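Long-range contacts in MdbA (Actinomyces oris, PDB 4Z7X), which probably catalyses disulfide bond formation as a thioredoxin-fold thiol-disulfide oxidoreductase linked to the pilus assembly pathway of this Gram-positive bacterium: residues 21-25 / 35-39; 28-32 / 176-180; 118-122 / 158-162; 126-132 / 154-158. One frame throughout, in Å; residues are numbered along the deposited sequence. Where two conformers were deposited one is given.

Contact 1: 21-25 / 35-39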
loop_
_atom_site.group_PDB
_atom_site.type_symbol
_atom_site.label_atom_id
_atom_site.label_comp_id
_atom_site.label_asym_id
_atom_site.label_seq_id
_atom_site.Cartn_x
_atom_site.Cartn_y
_atom_site.Cartn_z
ATOM N N LEU A 21 -2.428 -14.691 0.595
ATOM C CA LEU A 21 -2.117 -14.114 1.896
ATOM C C LEU A 21 -1.769 -15.331 2.678
ATOM O O LEU A 21 -2.631 -16.112 3.044
ATOM C CB LEU A 21 -3.357 -13.419 2.451
ATOM C CG LEU A 21 -3.146 -12.540 3.647
ATOM C CD1 LEU A 21 -4.518 -11.960 3.964
ATOM C CD2 LEU A 21 -2.617 -13.322 4.844
ATOM N N ALA A 22 -0.497 -15.509 2.893
ATOM C CA ALA A 22 0.012 -16.766 3.329
ATOM C C ALA A 22 1.121 -16.601 4.362
ATOM O O ALA A 22 1.912 -17.564 4.590
ATOM C CB ALA A 22 0.517 -17.572 2.127
ATOM N N THR A 23 1.166 -15.413 5.006
ATOM C CA THR A 23 2.110 -15.208 6.079
ATOM C C THR A 23 1.377 -14.665 7.305
ATOM O O THR A 23 0.282 -14.109 7.167
ATOM C CB THR A 23 3.208 -14.231 5.647
ATOM O OG1 THR A 23 2.576 -13.077 5.161
ATOM C CG2 THR A 23 4.081 -14.805 4.521
ATOM N N ALA A 24 1.997 -14.916 8.482
ATOM C CA ALA A 24 1.664 -14.383 9.802
ATOM C C ALA A 24 2.335 -13.020 10.065
ATOM O O ALA A 24 3.107 -12.584 9.277
ATOM C CB ALA A 24 2.172 -15.328 10.811
ATOM N N LYS A 25 2.040 -12.378 11.189
ATOM C CA LYS A 25 2.596 -11.063 11.496
ATOM C C LYS A 25 4.106 -11.135 11.660
ATOM O O LYS A 25 4.660 -12.125 12.190
ATOM C CB LYS A 25 1.960 -10.480 12.764
ATOM C CG LYS A 25 0.488 -10.185 12.594
ATOM C CD LYS A 25 0.214 -8.895 11.875
ATOM C CE LYS A 25 -1.256 -8.778 11.425
ATOM N NZ LYS A 25 -2.277 -9.279 12.388
ATOM N N VAL A 35 1.830 -5.382 10.217
ATOM C CA VAL A 35 2.457 -5.844 8.985
ATOM C C VAL A 35 2.823 -7.321 9.080
ATOM O O VAL A 35 3.282 -7.822 10.095
ATOM C CB VAL A 35 3.654 -4.924 8.587
ATOM C CG1 VAL A 35 4.654 -5.628 7.689
ATOM C CG2 VAL A 35 3.094 -3.652 7.886
ATOM N N LEU A 36 2.661 -7.992 7.963
ATOM C CA LEU A 36 2.918 -9.415 7.842
ATOM C C LEU A 36 4.393 -9.706 7.574
ATOM O O LEU A 36 5.196 -8.800 7.336
ATOM C CB LEU A 36 2.035 -9.988 6.756
ATOM C CG LEU A 36 0.541 -9.889 6.975
ATOM C CD1 LEU A 36 -0.177 -10.443 5.791
ATOM C CD2 LEU A 36 0.102 -10.633 8.207
ATOM N N SER A 37 4.738 -10.995 7.572
ATOM C CA SER A 37 6.124 -11.421 7.490
ATOM C C SER A 37 6.757 -11.115 6.137
ATOM O O SER A 37 7.979 -11.170 5.996
ATOM C CB SER A 37 6.228 -12.919 7.783
ATOM O OG SER A 37 5.495 -13.678 6.847
ATOM N N ASP A 38 5.912 -10.788 5.142
ATOM C CA ASP A 38 6.406 -10.386 3.803
ATOM C C ASP A 38 6.338 -8.890 3.558
ATOM O O ASP A 38 6.447 -8.447 2.429
ATOM C CB ASP A 38 5.699 -11.147 2.691
ATOM C CG ASP A 38 4.253 -10.757 2.540
ATOM O OD1 ASP A 38 3.747 -10.034 3.457
ATOM O OD2 ASP A 38 3.614 -11.195 1.542
ATOM N N ALA A 39 6.184 -8.119 4.630
ATOM C CA ALA A 39 6.088 -6.660 4.602
ATOM C C ALA A 39 4.724 -6.087 4.191
ATOM O O ALA A 39 4.560 -4.880 4.211
ATOM C CB ALA A 39 7.208 -6.017 3.784
HETATM O O HOH W 1 1.487 -12.545 2.788
HETATM O O HOH W 2 4.652 -15.999 8.245
#
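Leu36 is the residue on which 21-25 packs closely. Its CD1 meets Leu21 CD2 at 3.9 Å, with the two leucine side chains crossing at about a right angle, while its CD2 approaches the carbonyl O of Thr23 to 3.6 Å. Leu36 CB touches Thr23 OG1 at 3.5 Å; a chi1 of 53° holds that hydroxyl between the backbone N and carbonyl carbon of Thr23. From there a water joins Thr23 OG1 (2.7 Å) to OD2 of the buried Asp38 (2.8 Å), donating to the latter. The backbones join by a single beta bridge, Lys25 with Leu36. Ser37 N donates to Ala24 O over 2.8 Å, bent at the hydrogen (131°), and a weaker CA-H contact runs from Lys25 CA to Val35 O at 3.6 Å. A backbone bond between Val35 and Ala26 continues the pairing.

The solvent side is looser. The Lys25 chain slants across Leu36, CD and CE near its CD2, in one of two modelled conformers. Ser37 OG, also from one of two conformers, lies implausibly near Thr23 CB, which makes the water-mediated link from it to Ala24 N doubtful.

Asp38 is further held by Arg191 and Ser40, while 36-39 folds into a type I turn ahead of strand 41-43. One direct hydrogen bond and a single bridge thus join the two loop pieces, supplemented by apolar packing on Leu36 and one water between Thr23 and Asp38.

Contact 2: 28-32 / 176-180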
loop_
_atom_site.group_PDB
_atom_site.type_symbol
_atom_site.label_atom_id
_atom_site.label_comp_id
_atom_site.label_asym_id
_atom_site.label_seq_id
_atom_site.Cartn_x
_atom_site.Cartn_y
_atom_site.Cartn_z
ATOM N N GLN A 28 8.162 -7.736 14.834
ATOM C CA GLN A 28 9.531 -7.323 14.994
ATOM C C GLN A 28 9.636 -5.835 15.238
ATOM O O GLN A 28 8.857 -5.039 14.703
ATOM C CB GLN A 28 10.345 -7.598 13.722
ATOM C CG GLN A 28 10.717 -9.018 13.509
ATOM C CD GLN A 28 11.623 -9.100 12.353
ATOM O OE1 GLN A 28 12.742 -8.567 12.384
ATOM N NE2 GLN A 28 11.136 -9.708 11.289
ATOM N N GLY A 29 10.667 -5.459 15.981
ATOM C CA GLY A 29 11.017 -4.046 16.122
ATOM C C GLY A 29 11.327 -3.467 14.752
ATOM O O GLY A 29 11.892 -4.133 13.913
ATOM N N GLY A 30 10.928 -2.229 14.514
ATOM C CA GLY A 30 11.183 -1.604 13.226
ATOM C C GLY A 30 10.246 -1.942 12.098
ATOM O O GLY A 30 10.466 -1.514 10.963
ATOM N N ILE A 31 9.235 -2.732 12.389
ATOM C CA ILE A 31 8.246 -3.095 11.414
ATOM C C ILE A 31 6.882 -2.822 12.032
ATOM O O ILE A 31 6.641 -3.161 13.195
ATOM C CB ILE A 31 8.394 -4.595 11.009
ATOM C CG1 ILE A 31 9.824 -4.845 10.458
ATOM C CG2 ILE A 31 7.309 -5.015 10.004
ATOM C CD1 ILE A 31 10.110 -6.258 10.019
ATOM N N PRO A 32 5.948 -2.206 11.257
ATOM C CA PRO A 32 4.647 -1.921 11.887
ATOM C C PRO A 32 3.982 -3.171 12.476
ATOM O O PRO A 32 4.105 -4.273 11.930
ATOM C CB PRO A 32 3.828 -1.290 10.777
ATOM C CG PRO A 32 4.862 -0.781 9.809
ATOM C CD PRO A 32 5.980 -1.776 9.877
ATOM N N LYS A 176 13.103 4.890 11.601
ATOM C CA LYS A 176 12.487 3.983 12.538
ATOM C C LYS A 176 12.062 2.650 11.870
ATOM O O LYS A 176 12.189 1.574 12.483
ATOM C CB LYS A 176 11.260 4.614 13.184
ATOM C CG LYS A 176 10.543 3.711 14.184
ATOM C CD LYS A 176 9.412 4.457 14.903
ATOM C CE LYS A 176 8.664 3.539 15.870
ATOM N NZ LYS A 176 9.582 3.313 17.021
ATOM N N TYR A 177 11.515 2.761 10.664
ATOM C CA TYR A 177 11.012 1.616 9.948
ATOM C C TYR A 177 11.899 1.136 8.817
ATOM O O TYR A 177 11.446 0.456 7.880
ATOM C CB TYR A 177 9.543 1.837 9.471
ATOM C CG TYR A 177 8.573 2.113 10.618
ATOM C CD1 TYR A 177 8.018 1.087 11.371
ATOM C CD2 TYR A 177 8.229 3.409 10.962
ATOM C CE1 TYR A 177 7.148 1.336 12.413
ATOM C CE2 TYR A 177 7.345 3.671 12.002
ATOM C CZ TYR A 177 6.803 2.631 12.736
ATOM O OH TYR A 177 5.929 2.880 13.796
ATOM N N GLY A 178 13.196 1.382 8.940
ATOM C CA GLY A 178 14.132 0.893 7.926
ATOM C C GLY A 178 14.094 -0.585 7.734
ATOM O O GLY A 178 14.323 -1.047 6.638
ATOM N N LYS A 179 13.824 -1.339 8.806
ATOM C CA LYS A 179 13.700 -2.796 8.664
ATOM C C LYS A 179 12.523 -3.197 7.792
ATOM O O LYS A 179 12.567 -4.196 7.052
ATOM C CB LYS A 179 13.556 -3.505 10.021
ATOM C CG LYS A 179 14.851 -3.563 10.802
ATOM C CD LYS A 179 14.635 -4.177 12.193
ATOM C CE LYS A 179 14.040 -5.571 12.188
ATOM N NZ LYS A 179 13.873 -6.053 13.603
ATOM N N TRP A 180 11.477 -2.406 7.852
ATOM C CA TRP A 180 10.298 -2.688 7.029
ATOM C C TRP A 180 10.612 -2.462 5.556
ATOM O O TRP A 180 10.228 -3.244 4.698
ATOM C CB TRP A 180 9.151 -1.763 7.445
ATOM C CG TRP A 180 7.850 -2.006 6.749
ATOM C CD1 TRP A 180 7.394 -3.167 6.243
ATOM C CD2 TRP A 180 6.847 -1.032 6.492
ATOM N NE1 TRP A 180 6.133 -2.995 5.699
ATOM C CE2 TRP A 180 5.773 -1.688 5.858
ATOM C CE3 TRP A 180 6.723 0.322 6.776
ATOM C CZ2 TRP A 180 4.630 -1.026 5.449
ATOM C CZ3 TRP A 180 5.587 0.985 6.362
ATOM C CH2 TRP A 180 4.546 0.314 5.741
#
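Lys179 NZ binds two oxygens at once, Gly29 O at 2.8 Å and Gln28 OE1 at 3.0 Å, tying a type II beta turn, Gln28 to Ile31, to the start of helix 178-190 in this thioredoxin-like protein. The ammonium stands somewhat out of both carbonyl planes, by 22° at Gly29 and 24° at Gln28. A bend at chi3 (57°) curls the lysine chain back so that its end reaches the turn. Further in, Gly30 O faces the helix start, taking a weak bond from Trp180 N and a CA-H contact from Tyr177, the N-cap residue. In return the CA of Gly30 sits 3.4 Å from Lys176 O. Gly30, third in the turn, has the positive phi that a type II turn calls for at this position.

Behind the polar layer, Ile31 CG1 packs on Lys179 CB, and Pro32 packs in the corner formed by Tyr177 and Trp180. These two aromatic residues have their polar ends engaged elsewhere, the phenol by Asp117 and the indole by Ala39 O. Pro32 CD meets Tyr177 CD1 at 3.8 Å and makes a CH-pi contact over the face of Trp180, 3.8 Å from the centroid of its five-membered ring.

Contact 3: 118-122 / 158-162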
loop_
_atom_site.group_PDB
_atom_site.type_symbol
_atom_site.label_atom_id
_atom_site.label_comp_id
_atom_site.label_asym_id
_atom_site.label_seq_id
_atom_site.Cartn_x
_atom_site.Cartn_y
_atom_site.Cartn_z
ATOM N N GLU A 118 -0.253 3.933 14.795
ATOM C CA GLU A 118 -0.927 4.849 15.697
ATOM C C GLU A 118 -2.278 5.384 15.213
ATOM O O GLU A 118 -3.077 5.884 16.017
ATOM C CB GLU A 118 -0.012 6.015 16.013
ATOM C CG GLU A 118 1.305 5.574 16.632
ATOM C CD GLU A 118 1.710 6.456 17.788
ATOM O OE1 GLU A 118 1.322 7.643 17.805
ATOM O OE2 GLU A 118 2.391 5.955 18.693
ATOM N N ALA A 119 -2.522 5.317 13.906
ATOM C CA ALA A 119 -3.771 5.822 13.324
ATOM C C ALA A 119 -4.226 4.910 12.168
ATOM O O ALA A 119 -4.438 5.370 11.041
ATOM C CB ALA A 119 -3.598 7.241 12.845
ATOM N N PRO A 120 -4.370 3.613 12.440
ATOM C CA PRO A 120 -4.665 2.673 11.348
ATOM C C PRO A 120 -5.984 2.983 10.616
ATOM O O PRO A 120 -6.097 2.687 9.436
ATOM C CB PRO A 120 -4.709 1.307 12.047
ATOM C CG PRO A 120 -4.948 1.655 13.506
ATOM C CD PRO A 120 -4.137 2.920 13.711
ATOM N N ALA A 121 -6.928 3.638 11.285
ATOM C CA ALA A 121 -8.181 4.007 10.620
ATOM C C ALA A 121 -7.984 4.897 9.406
ATOM O O ALA A 121 -8.836 4.949 8.531
ATOM C CB ALA A 121 -9.153 4.664 11.590
ATOM N N GLN A 122 -6.929 5.683 9.412
ATOM C CA GLN A 122 -6.622 6.579 8.291
ATOM C C GLN A 122 -5.559 6.044 7.367
ATOM O O GLN A 122 -5.106 6.743 6.465
ATOM C CB GLN A 122 -6.206 7.929 8.815
ATOM C CG GLN A 122 -7.334 8.736 9.442
ATOM C CD GLN A 122 -7.622 8.419 10.875
ATOM O OE1 GLN A 122 -6.715 8.263 11.678
ATOM N NE2 GLN A 122 -8.904 8.422 11.225
ATOM N N VAL A 158 -6.330 13.995 5.434
ATOM C CA VAL A 158 -7.120 12.795 5.699
ATOM C C VAL A 158 -7.412 12.586 7.170
ATOM O O VAL A 158 -7.861 11.563 7.555
ATOM C CB VAL A 158 -6.492 11.527 5.057
ATOM C CG1 VAL A 158 -6.223 11.778 3.571
ATOM C CG2 VAL A 158 -5.234 11.064 5.773
ATOM N N ASN A 159 -7.192 13.621 7.957
ATOM C CA ASN A 159 -7.553 13.665 9.373
ATOM C C ASN A 159 -6.890 12.577 10.236
ATOM O O ASN A 159 -7.475 12.065 11.207
ATOM C CB ASN A 159 -9.071 13.693 9.519
ATOM C CG ASN A 159 -9.689 14.839 8.753
ATOM O OD1 ASN A 159 -9.339 16.041 8.965
ATOM N ND2 ASN A 159 -10.558 14.500 7.838
ATOM N N VAL A 160 -5.607 12.312 9.946
ATOM C CA VAL A 160 -4.763 11.680 10.922
ATOM C C VAL A 160 -4.681 12.638 12.133
ATOM O O VAL A 160 -4.553 13.843 11.955
ATOM C CB VAL A 160 -3.373 11.427 10.329
ATOM C CG1 VAL A 160 -2.351 11.026 11.383
ATOM C CG2 VAL A 160 -3.407 10.404 9.206
ATOM N N PRO A 161 -4.780 12.122 13.364
ATOM C CA PRO A 161 -4.642 12.999 14.517
ATOM C C PRO A 161 -3.308 13.755 14.544
ATOM O O PRO A 161 -2.260 13.193 14.177
ATOM C CB PRO A 161 -4.766 12.040 15.701
ATOM C CG PRO A 161 -5.593 10.903 15.182
ATOM C CD PRO A 161 -5.037 10.734 13.783
ATOM N N LYS A 162 -3.333 15.020 14.983
ATOM C CA LYS A 162 -2.127 15.830 15.017
ATOM C C LYS A 162 -1.031 15.172 15.863
ATOM O O LYS A 162 0.142 15.255 15.514
ATOM C CB LYS A 162 -2.417 17.229 15.587
ATOM C CG LYS A 162 -3.196 18.165 14.707
ATOM C CD LYS A 162 -3.410 19.466 15.485
ATOM C CE LYS A 162 -4.010 20.557 14.629
ATOM N NZ LYS A 162 -5.144 19.994 13.872
#
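The side-chain amide of Gln122 turns one face to the backbone of 158-162. Asn159 O sits almost straight above the amide carbon, 3.7 Å from Gln122 CD, and about equally far from the amide's oxygen and nitrogen. Because this carbonyl oxygen stands over the plane, the N-H bonds of the amide do not point at it, and the two groups touch without a hydrogen bond. From the same side, beyond the amide oxygen, the ring of Pro161 approaches obliquely, its CD 3.7 Å from Gln122 OE1. The bend of the glutamine at chi2 (84°) lays the amide across the loop in this way. Nearer the backbone, Gln122 CG touches Val158 O at 3.4 Å and CB meets Val160 CG2 at 3.8 Å.

The loop owes its shape to a Schellman motif that ends helix 148-157: Asn159, with positive phi, is the C-prime residue, Val160 N returns to Ala155 O, and Asn159 N to Ala156 O. Pro161 then becomes the N-cap of helix 162-165. The other partner is also a turn between helices, the 3-10 segment 120-122 linking helix 103-118 to helix 123-140, and the contact therefore joins two connections in the helical part of the fold.

Ala119, just past its helix, contributes a methyl group to the apolar side. Its CB lies 3.9 Å from Pro161 CD and 4.2 Å from Val160 CG1, and Val164 of helix 162-165 packs on it as well. Next to it, Pro120 touches the bound sulfonic acid ligand, and the carbonyl O of Pro120 accepts a hydrogen bond from Ser123 OG.

Contact 4: 126-132 / 154-158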
loop_
_atom_site.group_PDB
_atom_site.type_symbol
_atom_site.label_atom_id
_atom_site.label_comp_id
_atom_site.label_asym_id
_atom_site.label_seq_id
_atom_site.Cartn_x
_atom_site.Cartn_y
_atom_site.Cartn_z
ATOM N N PHE A 126 -4.356 7.643 3.835
ATOM C CA PHE A 126 -2.996 8.230 3.832
ATOM C C PHE A 126 -2.171 7.668 2.684
ATOM O O PHE A 126 -1.400 8.373 2.038
ATOM C CB PHE A 126 -2.316 8.017 5.173
ATOM C CG PHE A 126 -0.989 8.699 5.268
ATOM C CD1 PHE A 126 -0.894 10.096 5.266
ATOM C CD2 PHE A 126 0.162 7.974 5.384
ATOM C CE1 PHE A 126 0.328 10.719 5.361
ATOM C CE2 PHE A 126 1.418 8.607 5.480
ATOM C CZ PHE A 126 1.494 9.979 5.435
ATOM N N HIS A 127 -2.326 6.379 2.440
ATOM C CA HIS A 127 -1.685 5.748 1.286
ATOM C C HIS A 127 -2.023 6.491 0.011
ATOM O O HIS A 127 -1.159 6.844 -0.786
ATOM C CB HIS A 127 -2.174 4.293 1.197
ATOM C CG HIS A 127 -1.652 3.525 0.033
ATOM N ND1 HIS A 127 -0.380 3.016 -0.011
ATOM C CD2 HIS A 127 -2.260 3.128 -1.106
ATOM C CE1 HIS A 127 -0.220 2.360 -1.137
ATOM N NE2 HIS A 127 -1.357 2.401 -1.815
ATOM N N ASN A 128 -3.311 6.714 -0.182
ATOM C CA ASN A 128 -3.760 7.501 -1.325
ATOM C C ASN A 128 -3.167 8.898 -1.345
ATOM O O ASN A 128 -2.769 9.412 -2.421
ATOM C CB ASN A 128 -5.283 7.600 -1.345
ATOM C CG ASN A 128 -5.769 8.452 -2.486
ATOM O OD1 ASN A 128 -5.765 8.007 -3.642
ATOM N ND2 ASN A 128 -6.161 9.679 -2.199
ATOM N N ALA A 129 -3.179 9.558 -0.191
ATOM C CA ALA A 129 -2.707 10.916 -0.143
ATOM C C ALA A 129 -1.226 11.034 -0.464
ATOM O O ALA A 129 -0.797 12.016 -1.085
ATOM C CB ALA A 129 -3.061 11.551 1.194
ATOM N N ALA A 130 -0.427 10.042 -0.048
ATOM C CA ALA A 130 1.012 10.073 -0.307
ATOM C C ALA A 130 1.248 9.902 -1.792
ATOM O O ALA A 130 2.112 10.547 -2.356
ATOM C CB ALA A 130 1.701 8.973 0.450
ATOM N N PHE A 131 0.469 9.042 -2.437
ATOM C CA PHE A 131 0.574 8.926 -3.888
ATOM C C PHE A 131 0.103 10.196 -4.593
ATOM O O PHE A 131 0.638 10.551 -5.627
ATOM C CB PHE A 131 -0.188 7.717 -4.412
ATOM C CG PHE A 131 0.662 6.481 -4.558
ATOM C CD1 PHE A 131 1.791 6.519 -5.343
ATOM C CD2 PHE A 131 0.400 5.306 -3.858
ATOM C CE1 PHE A 131 2.582 5.397 -5.521
ATOM C CE2 PHE A 131 1.171 4.179 -4.056
ATOM C CZ PHE A 131 2.281 4.232 -4.879
ATOM N N GLU A 132 -0.885 10.876 -4.041
ATOM C CA GLU A 132 -1.402 12.127 -4.622
ATOM C C GLU A 132 -0.308 13.189 -4.646
ATOM O O GLU A 132 -0.208 13.991 -5.571
ATOM C CB GLU A 132 -2.626 12.604 -3.806
ATOM C CG GLU A 132 -3.331 13.840 -4.342
ATOM C CD GLU A 132 -4.742 13.975 -3.779
ATOM O OE1 GLU A 132 -5.198 13.076 -3.035
ATOM O OE2 GLU A 132 -5.392 14.990 -4.054
ATOM N N ALA A 154 -0.490 16.099 4.192
ATOM C CA ALA A 154 -1.336 15.056 3.649
ATOM C C ALA A 154 -2.073 14.316 4.768
ATOM O O ALA A 154 -3.231 13.941 4.629
ATOM C CB ALA A 154 -0.514 14.080 2.849
ATOM N N ALA A 155 -1.383 14.073 5.872
ATOM C CA ALA A 155 -2.001 13.451 6.997
ATOM C C ALA A 155 -3.146 14.314 7.551
ATOM O O ALA A 155 -4.216 13.789 7.852
ATOM C CB ALA A 155 -0.968 13.199 8.047
ATOM N N ALA A 156 -2.970 15.632 7.586
ATOM C CA ALA A 156 -4.041 16.505 8.039
ATOM C C ALA A 156 -5.222 16.435 7.072
ATOM O O ALA A 156 -6.366 16.429 7.511
ATOM C CB ALA A 156 -3.545 17.933 8.156
ATOM N N LYS A 157 -4.927 16.390 5.777
ATOM C CA LYS A 157 -5.974 16.321 4.737
ATOM C C LYS A 157 -6.896 15.112 4.970
ATOM O O LYS A 157 -8.094 15.188 4.709
ATOM C CB LYS A 157 -5.365 16.271 3.326
ATOM C CG LYS A 157 -6.392 16.183 2.194
ATOM C CD LYS A 157 -5.763 16.211 0.792
ATOM C CE LYS A 157 -4.951 14.958 0.479
ATOM N NZ LYS A 157 -4.732 14.678 -0.984
ATOM N N VAL A 158 -6.330 13.995 5.434
ATOM C CA VAL A 158 -7.120 12.795 5.699
ATOM C C VAL A 158 -7.412 12.586 7.170
ATOM O O VAL A 158 -7.861 11.563 7.555
ATOM C CB VAL A 158 -6.492 11.527 5.057
ATOM C CG1 VAL A 158 -6.223 11.778 3.571
ATOM C CG2 VAL A 158 -5.234 11.064 5.773
HETATM O O HOH W 3 -2.164 14.556 -0.834
#
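Ala129 and Ala154 meet methyl to methyl, CB to CB at 4.0 Å, where helix 123-140 lies against helix 148-157. With side chains this small the backbones come near each other, the two CA atoms standing 5.8 Å apart. Val158 adds its two branches at the helix end: CG1 packs on Ala129 CB at 4.0 Å, and CG2 lies at the edge of the Phe126 ring. That ring also presents its edge to helix 148-157, with CE1 3.8 Å from Ala155 N and 3.9 Å from Ala155 CB. It reaches there because chi1 of -175° swings CG away from the backbone N.

Toward the surface, the chain of Lys157 bends at chi3 and crosses Glu132 obliquely, with its CE against Ala129 CB on the way. The two ends form a salt bridge, although the modelled 2.6 Å between Lys157 NZ and Glu132 OE1 is short, and both residues have a second conformer; its exact geometry is doubtful. A water bridge from Lys157 NZ to Ala129 O is equally tentative.

A second shell fixes the helix carrying Phe126. Phe168, Met112 and Val115 pack round the phenylalanine, while on another side of helix 123-140 His127 ND1 is hydrogen-bonded to Tyr65 OH and Phe131 touches Cys70, part of a CxxC pair that is probably the redox centre. The joint is therefore mostly apolar, methyl groups and a ring edge, with a charge pair of uncertain detail outside it.

How the contacts relate
Contacts 1 and 2 interlock along the chain, since their segments alternate, and they touch in space through Trp180 NE1, which lies 2.9 Å from Ala39 O in a probable hydrogen bond. Contacts 3 and 4 share Val158 and have centres 10 Å apart. Both fall within the long chain excursion that contact 2 closes, yet neither touches it: the nearest atoms are about 6 Å away for contact 3 and 8 Å for contact 4. The bound sulfonic acid touches Pro120 of contact 3 and lies about 6 Å from the Lys25 side chain of contact 1 and about 8 Å from that of Pro32 in contact 2. Contact 4 adjoins the likely CxxC site through Phe131.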